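6-aminohexanoate-cyclic-dimer hydrolase (Arthrobacter sp., PDB 3A2Q) hydrolyses the cyclic dimer of 6-aminohexanoate, a by-product of nylon-6 manufacture, opening one of its two amide bonds to give the linear dimer. Local coordinates at residues Pro121-Gln126 and Trp342-Met347; Asp311-Cys316 and Gly409-Phe414. The protein carries 1 engineered substitution. All blocks are in the same frame, centred on the assembly; numbering follows the deposited sequence.

Contact 1. Residues Pro121-Gln126 and Trp342-Met347. With ACA (6-aminohexanoic acid), chain B; ACA (6-aminohexanoic acid), chain C.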
loop_
_atom_site.group_PDB
_atom_site.type_symbol
_atom_site.label_atom_id
_atom_site.label_comp_id
_atom_site.label_asym_id
_atom_site.label_seq_id
_atom_site.Cartn_x
_atom_site.Cartn_y
_atom_site.Cartn_z
ATOM N N PRO A 121 7.470 -4.087 8.064
ATOM C CA PRO A 121 7.635 -4.312 9.502
ATOM C C PRO A 121 7.150 -5.750 9.702
ATOM O O PRO A 121 6.464 -6.292 8.832
ATOM C CB PRO A 121 6.705 -3.274 10.134
ATOM C CG PRO A 121 5.680 -3.016 9.055
ATOM C CD PRO A 121 6.506 -3.004 7.803
ATOM N N GLU A 122 7.507 -6.376 10.816
ATOM C CA GLU A 122 7.106 -7.760 11.053
ATOM C C GLU A 122 5.614 -8.042 10.866
ATOM O O GLU A 122 4.770 -7.486 11.573
ATOM C CB GLU A 122 7.519 -8.204 12.453
ATOM C CG GLU A 122 7.170 -9.655 12.728
ATOM C CD GLU A 122 7.672 -10.135 14.066
ATOM O OE1 GLU A 122 7.157 -9.661 15.101
ATOM O OE2 GLU A 122 8.586 -10.984 14.075
ATOM N N MET A 123 5.305 -8.929 9.925
ATOM C CA MET A 123 3.927 -9.307 9.623
ATOM C C MET A 123 3.068 -8.085 9.293
ATOM O O MET A 123 1.840 -8.129 9.403
ATOM C CB MET A 123 3.322 -10.092 10.798
ATOM C CG MET A 123 4.052 -11.413 11.087
ATOM S SD MET A 123 3.294 -12.445 12.361
ATOM C CE MET A 123 3.997 -11.713 13.872
ATOM N N GLY A 124 3.728 -7.006 8.875
ATOM C CA GLY A 124 3.037 -5.773 8.515
ATOM C C GLY A 124 2.338 -5.099 9.681
ATOM O O GLY A 124 1.365 -4.373 9.493
ATOM N N ASN A 125 2.859 -5.307 10.885
ATOM C CA ASN A 125 2.237 -4.763 12.080
ATOM C C ASN A 125 2.608 -3.336 12.501
ATOM O O ASN A 125 2.451 -2.984 13.668
ATOM C CB ASN A 125 2.485 -5.712 13.256
ATOM C CG ASN A 125 1.434 -5.580 14.339
ATOM O OD1 ASN A 125 1.748 -5.585 15.530
ATOM N ND2 ASN A 125 0.173 -5.471 13.932
ATOM N N GLN A 126 3.084 -2.513 11.572
ATOM C CA GLN A 126 3.439 -1.129 11.911
ATOM C C GLN A 126 3.221 -0.214 10.716
ATOM O O GLN A 126 3.094 -0.691 9.590
ATOM C CB GLN A 126 4.915 -1.024 12.327
ATOM C CG GLN A 126 5.341 -1.814 13.569
ATOM C CD GLN A 126 4.655 -1.355 14.847
ATOM O OE1 GLN A 126 4.289 -0.190 14.988
ATOM N NE2 GLN A 126 4.496 -2.273 15.795
ATOM N N TRP A 342 8.527 -8.082 20.378
ATOM C CA TRP A 342 7.690 -8.064 21.573
ATOM C C TRP A 342 6.263 -7.584 21.329
ATOM O O TRP A 342 5.323 -8.071 21.957
ATOM C CB TRP A 342 8.333 -7.220 22.682
ATOM C CG TRP A 342 8.330 -5.745 22.430
ATOM C CD1 TRP A 342 9.246 -5.029 21.710
ATOM C CD2 TRP A 342 7.356 -4.801 22.892
ATOM N NE1 TRP A 342 8.901 -3.698 21.698
ATOM C CE2 TRP A 342 7.745 -3.531 22.414
ATOM C CE3 TRP A 342 6.190 -4.907 23.665
ATOM C CZ2 TRP A 342 7.007 -2.371 22.682
ATOM C CZ3 TRP A 342 5.456 -3.752 23.931
ATOM C CH2 TRP A 342 5.870 -2.501 23.440
ATOM N N THR A 343 6.094 -6.629 20.423
ATOM C CA THR A 343 4.758 -6.121 20.134
ATOM C C THR A 343 3.867 -7.236 19.595
ATOM O O THR A 343 2.693 -7.323 19.941
ATOM C CB THR A 343 4.802 -4.971 19.108
ATOM O OG1 THR A 343 5.583 -5.365 17.976
ATOM C CG2 THR A 343 5.406 -3.724 19.734
ATOM N N SER A 344 4.436 -8.094 18.758
ATOM C CA SER A 344 3.689 -9.199 18.173
ATOM C C SER A 344 3.324 -10.256 19.209
ATOM O O SER A 344 2.185 -10.709 19.266
ATOM C CB SER A 344 4.495 -9.849 17.048
ATOM O OG SER A 344 4.758 -8.924 16.011
ATOM N N TRP A 345 4.289 -10.640 20.038
ATOM C CA TRP A 345 4.029 -11.654 21.046
ATOM C C TRP A 345 2.911 -11.245 21.996
ATOM O O TRP A 345 2.113 -12.079 22.420
ATOM C CB TRP A 345 5.297 -11.962 21.843
ATOM C CG TRP A 345 5.134 -13.180 22.682
ATOM C CD1 TRP A 345 4.965 -13.232 24.035
ATOM C CD2 TRP A 345 5.041 -14.529 22.213
ATOM N NE1 TRP A 345 4.768 -14.531 24.437
ATOM C CE2 TRP A 345 4.810 -15.348 23.338
ATOM C CE3 TRP A 345 5.128 -15.125 20.946
ATOM C CZ2 TRP A 345 4.663 -16.736 23.237
ATOM C CZ3 TRP A 345 4.983 -16.506 20.845
ATOM C CH2 TRP A 345 4.753 -17.295 21.985
ATOM N N GLU A 346 2.842 -9.960 22.322
ATOM C CA GLU A 346 1.812 -9.479 23.230
ATOM C C GLU A 346 0.409 -9.766 22.697
ATOM O O GLU A 346 -0.528 -9.980 23.471
ATOM C CB GLU A 346 1.987 -7.981 23.470
ATOM C CG GLU A 346 1.156 -7.442 24.613
ATOM C CD GLU A 346 1.573 -6.043 25.012
ATOM O OE1 GLU A 346 2.770 -5.850 25.311
ATOM O OE2 GLU A 346 0.709 -5.139 25.030
ATOM N N MET A 347 0.270 -9.777 21.374
ATOM C CA MET A 347 -1.021 -10.037 20.743
ATOM C C MET A 347 -1.440 -11.500 20.886
ATOM O O MET A 347 -2.626 -11.824 20.807
ATOM C CB MET A 347 -0.971 -9.646 19.261
ATOM C CG MET A 347 -0.708 -8.166 19.033
ATOM S SD MET A 347 -0.637 -7.725 17.290
ATOM C CE MET A 347 1.042 -8.053 16.922
HETATM C C ACA B . -2.229 -5.914 11.258
HETATM O O ACA B . -1.073 -6.044 11.664
HETATM C C2 ACA B . -2.825 -6.938 10.315
HETATM C C3 ACA B . -1.870 -7.317 9.196
HETATM C C4 ACA B . -2.060 -6.401 7.998
HETATM C C5 ACA B . -0.736 -5.944 7.411
HETATM C C6 ACA B . -0.912 -4.681 6.577
HETATM N N ACA B . -0.320 -3.508 7.218
HETATM C C ACA C . -0.970 -2.370 7.437
HETATM O O ACA C . -2.006 -2.068 6.836
HETATM C C2 ACA C . -0.366 -1.435 8.474
HETATM C C3 ACA C . -1.287 -1.187 9.665
HETATM C C4 ACA C . -1.182 -2.283 10.729
HETATM C C5 ACA C . -2.509 -2.460 11.467
HETATM C C6 ACA C . -2.538 -3.715 12.335
HETATM N N ACA C . -3.008 -4.894 11.609
HETATM O O HOH W 1 4.446 -6.192 15.870
#

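Contact 2. Residues Asp311-Cys316 and Gly409-Phe414. With ACA (6-aminohexanoic acid), chain C.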
loop_
_atom_site.group_PDB
_atom_site.type_symbol
_atom_site.label_atom_id
_atom_site.label_comp_id
_atom_site.label_asym_id
_atom_site.label_seq_id
_atom_site.Cartn_x
_atom_site.Cartn_y
_atom_site.Cartn_z
ATOM N N ASP A 311 -12.682 -2.379 17.892
ATOM C CA ASP A 311 -13.134 -3.669 17.380
ATOM C C ASP A 311 -12.145 -4.212 16.360
ATOM O O ASP A 311 -11.883 -5.407 16.312
ATOM C CB ASP A 311 -14.504 -3.526 16.717
ATOM C CG ASP A 311 -15.564 -3.031 17.672
ATOM O OD1 ASP A 311 -15.868 -3.747 18.651
ATOM O OD2 ASP A 311 -16.092 -1.922 17.446
ATOM N N TYR A 312 -11.600 -3.324 15.536
ATOM C CA TYR A 312 -10.639 -3.722 14.525
ATOM C C TYR A 312 -9.372 -4.263 15.192
ATOM O O TYR A 312 -8.784 -5.247 14.741
ATOM C CB TYR A 312 -10.308 -2.519 13.639
ATOM C CG TYR A 312 -9.445 -2.842 12.444
ATOM C CD1 TYR A 312 -9.792 -3.866 11.561
ATOM C CD2 TYR A 312 -8.289 -2.111 12.183
ATOM C CE1 TYR A 312 -9.005 -4.152 10.448
ATOM C CE2 TYR A 312 -7.498 -2.388 11.072
ATOM C CZ TYR A 312 -7.859 -3.408 10.212
ATOM O OH TYR A 312 -7.065 -3.688 9.127
ATOM N N SER A 313 -8.958 -3.611 16.274
ATOM C CA SER A 313 -7.763 -4.014 17.006
ATOM C C SER A 313 -7.898 -5.441 17.532
ATOM O O SER A 313 -6.947 -6.219 17.486
ATOM C CB SER A 313 -7.518 -3.057 18.180
ATOM O OG SER A 313 -6.261 -3.314 18.786
ATOM N N THR A 314 -9.080 -5.774 18.037
ATOM C CA THR A 314 -9.331 -7.111 18.566
ATOM C C THR A 314 -9.182 -8.155 17.463
ATOM O O THR A 314 -8.598 -9.215 17.671
ATOM C CB THR A 314 -10.737 -7.198 19.181
ATOM O OG1 THR A 314 -10.814 -6.296 20.294
ATOM C CG2 THR A 314 -11.036 -8.625 19.649
ATOM N N ILE A 315 -9.703 -7.842 16.279
ATOM C CA ILE A 315 -9.593 -8.757 15.156
ATOM C C ILE A 315 -8.123 -8.898 14.783
ATOM O O ILE A 315 -7.653 -9.995 14.475
ATOM C CB ILE A 315 -10.395 -8.241 13.948
ATOM C CG1 ILE A 315 -11.887 -8.285 14.274
ATOM C CG2 ILE A 315 -10.069 -9.071 12.713
ATOM C CD1 ILE A 315 -12.771 -7.623 13.234
ATOM N N CYS A 316 -7.393 -7.786 14.829
ATOM C CA CYS A 316 -5.971 -7.796 14.506
ATOM C C CYS A 316 -5.175 -8.660 15.492
ATOM O O CYS A 316 -4.222 -9.332 15.095
ATOM C CB CYS A 316 -5.419 -6.369 14.485
ATOM S SG CYS A 316 -5.859 -5.437 12.989
ATOM N N GLY A 409 -3.637 -2.819 26.129
ATOM C CA GLY A 409 -4.829 -3.131 25.347
ATOM C C GLY A 409 -4.909 -2.994 23.835
ATOM O O GLY A 409 -5.525 -3.828 23.166
ATOM N N ARG A 410 -4.292 -1.962 23.279
ATOM C CA ARG A 410 -4.398 -1.768 21.841
ATOM C C ARG A 410 -3.120 -1.813 21.007
ATOM O O ARG A 410 -2.015 -1.653 21.516
ATOM C CB ARG A 410 -5.152 -0.459 21.574
ATOM C CG ARG A 410 -5.337 -0.079 20.107
ATOM C CD ARG A 410 -6.210 1.158 19.957
ATOM N NE ARG A 410 -7.562 0.947 20.454
ATOM C CZ ARG A 410 -8.548 1.822 20.305
ATOM N NH1 ARG A 410 -8.327 2.962 19.670
ATOM N NH2 ARG A 410 -9.752 1.560 20.791
ATOM N N GLN A 411 -3.314 -2.043 19.710
ATOM C CA GLN A 411 -2.248 -2.127 18.712
ATOM C C GLN A 411 -1.301 -0.929 18.843
ATOM O O GLN A 411 -1.743 0.202 19.050
ATOM C CB GLN A 411 -2.867 -2.128 17.309
ATOM C CG GLN A 411 -2.116 -2.935 16.268
ATOM C CD GLN A 411 -2.246 -4.429 16.481
ATOM O OE1 GLN A 411 -1.691 -5.227 15.726
ATOM N NE2 GLN A 411 -2.984 -4.815 17.514
ATOM N N SER A 412 0.001 -1.176 18.721
ATOM C CA SER A 412 0.984 -0.100 18.832
ATOM C C SER A 412 0.814 0.902 17.690
ATOM O O SER A 412 1.084 2.090 17.852
ATOM C CB SER A 412 2.413 -0.669 18.836
ATOM O OG SER A 412 2.663 -1.462 17.690
ATOM N N ALA A 413 0.340 0.420 16.544
ATOM C CA ALA A 413 0.135 1.278 15.384
ATOM C C ALA A 413 -1.104 2.155 15.538
ATOM O O ALA A 413 -1.303 3.095 14.769
ATOM C CB ALA A 413 0.020 0.429 14.121
ATOM N N PHE A 414 -1.933 1.851 16.529
ATOM C CA PHE A 414 -3.151 2.620 16.759
ATOM C C PHE A 414 -3.025 3.646 17.879
ATOM O O PHE A 414 -4.030 4.157 18.361
ATOM C CB PHE A 414 -4.328 1.689 17.073
ATOM C CG PHE A 414 -4.688 0.750 15.949
ATOM C CD1 PHE A 414 -4.242 0.981 14.652
ATOM C CD2 PHE A 414 -5.507 -0.351 16.186
ATOM C CE1 PHE A 414 -4.606 0.133 13.609
ATOM C CE2 PHE A 414 -5.878 -1.207 15.141
ATOM C CZ PHE A 414 -5.425 -0.961 13.853
HETATM C C ACA C . -0.970 -2.370 7.437
HETATM O O ACA C . -2.006 -2.068 6.836
HETATM C C2 ACA C . -0.366 -1.435 8.474
HETATM C C3 ACA C . -1.287 -1.187 9.665
HETATM C C4 ACA C . -1.182 -2.283 10.729
HETATM C C5 ACA C . -2.509 -2.460 11.467
HETATM C C6 ACA C . -2.538 -3.715 12.335
HETATM N N ACA C . -3.008 -4.894 11.609
HETATM O O HOH W 2 -6.686 -5.059 20.859
#

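Contact 1. Residues Pro121-Gln126 and Trp342-Met347
E122, M123 and N125, on the irregular segment 121-126, face S344 and M347 on helix 342-352, with the backbones closest at the CA atoms of N125 and S344, 7.7 Å apart. The direct polar link runs from S344 OG, which donates to E122 OE1 at 2.7 Å. The hydroxyl meets this oxygen on its anti side, 24° out of the carboxylate plane, and the same OE1 also accepts from the backbone N of E341. CG of E122 is anti to the backbone N (chi1 -178°), and the chain beyond it is extended, bringing the carboxylate to the helix. M123 packs its methyl CE beside S344 OG, 3.6 Å away. A water completes the bridge: it donates to N125 OD1 and to S344 OG, each at 2.8 Å. S344 OG therefore receives one hydrogen and gives one. N125 and M347 meet tip to tip. The other branch of the amide, ND2, faces the substrate, donating to O of one 6-aminohexanoic unit at 2.7 Å, and also bonds Q411 OE1. At the other end of the same unit, its amide N donates to G124 O at 3.0 Å. The arrangement is a substrate-binding loop of an amidase-family active site, backed by a helix through a carboxylate, a hydroxyl and a water.

Contact 2. Residues Asp311-Cys316 and Gly409-Phe414
Y312 and F414 meet rim to rim beside the substrate, CD2 of Y312 lying 3.5 Å from CZ of F414. The side chains cross at about a right angle while the ring planes differ by 27°, and neither ring lies over the face of the other. Three residues of this contact reach the bound unit. F414 brings CE1 to 4.0 Å from its C5, C316 places SG 3.2 Å from its amide N, and Q411 approaches C6 with OE1.

Neighbours hold the two rings in place. C316 SG sits over the centre of the Y312 ring, 3.9 Å above its plane, with SG beside the backbone N and anti to the carbonyl carbon (chi1 -77°). One face of F414 receives CG of Q411, and S313 CA lies at the ring's edge in its plane. An alanine in place of F414 removes the whole ring, which would probably open a gap between Y312, S313 and the substrate C5 and leave the Y312 ring freer to turn.

Farther out, S313 OG accepts a weak hydrogen bond from Q411 N at 3.3 Å. Its own hydrogen goes to a water at 2.7 Å, which in turn donates to G409 O and so links the helix to a loosely ordered end of the loop. The polar ends have partners beyond the two segments: Q411 OE1 accepts from N125, Q411 NE2 bonds D317 weakly, and Y312 OH makes a weak bond to A171 O.

Across this contact the direct polar bonding is slight, and the wall it offers consists of the rim of F414, the sulfur of C316 and the amide side chain of Q411, with Y312 behind. Such a surface is consistent with shape contacts to C5 and C6, while the hydrogen bonds to the substrate come from other parts of the pocket.

In the fold
The two contacts have centres 11 Å apart and interleave along the chain: 121-126, 311-316, 342-347, 409-414. Contact 1 takes its loop from after strand 113-118 and contact 2 from after strand 383-387, both strands of the same mixed sheet, while helices 308-331 and 342-352, successive in sequence, supply the other halves. They touch through the two loops, where Q126 NE2 probably bonds S412 OG at 2.8 Å, and through M347 SD, which packs 3.1 Å from Q411 OE1. Widely separated parts of the amidase fold thus converge on the cyclic substrate, close to S150, by similarity in the charge relay, and to A174, an engineered residue at the position that by similarity forms the acyl-ester intermediate.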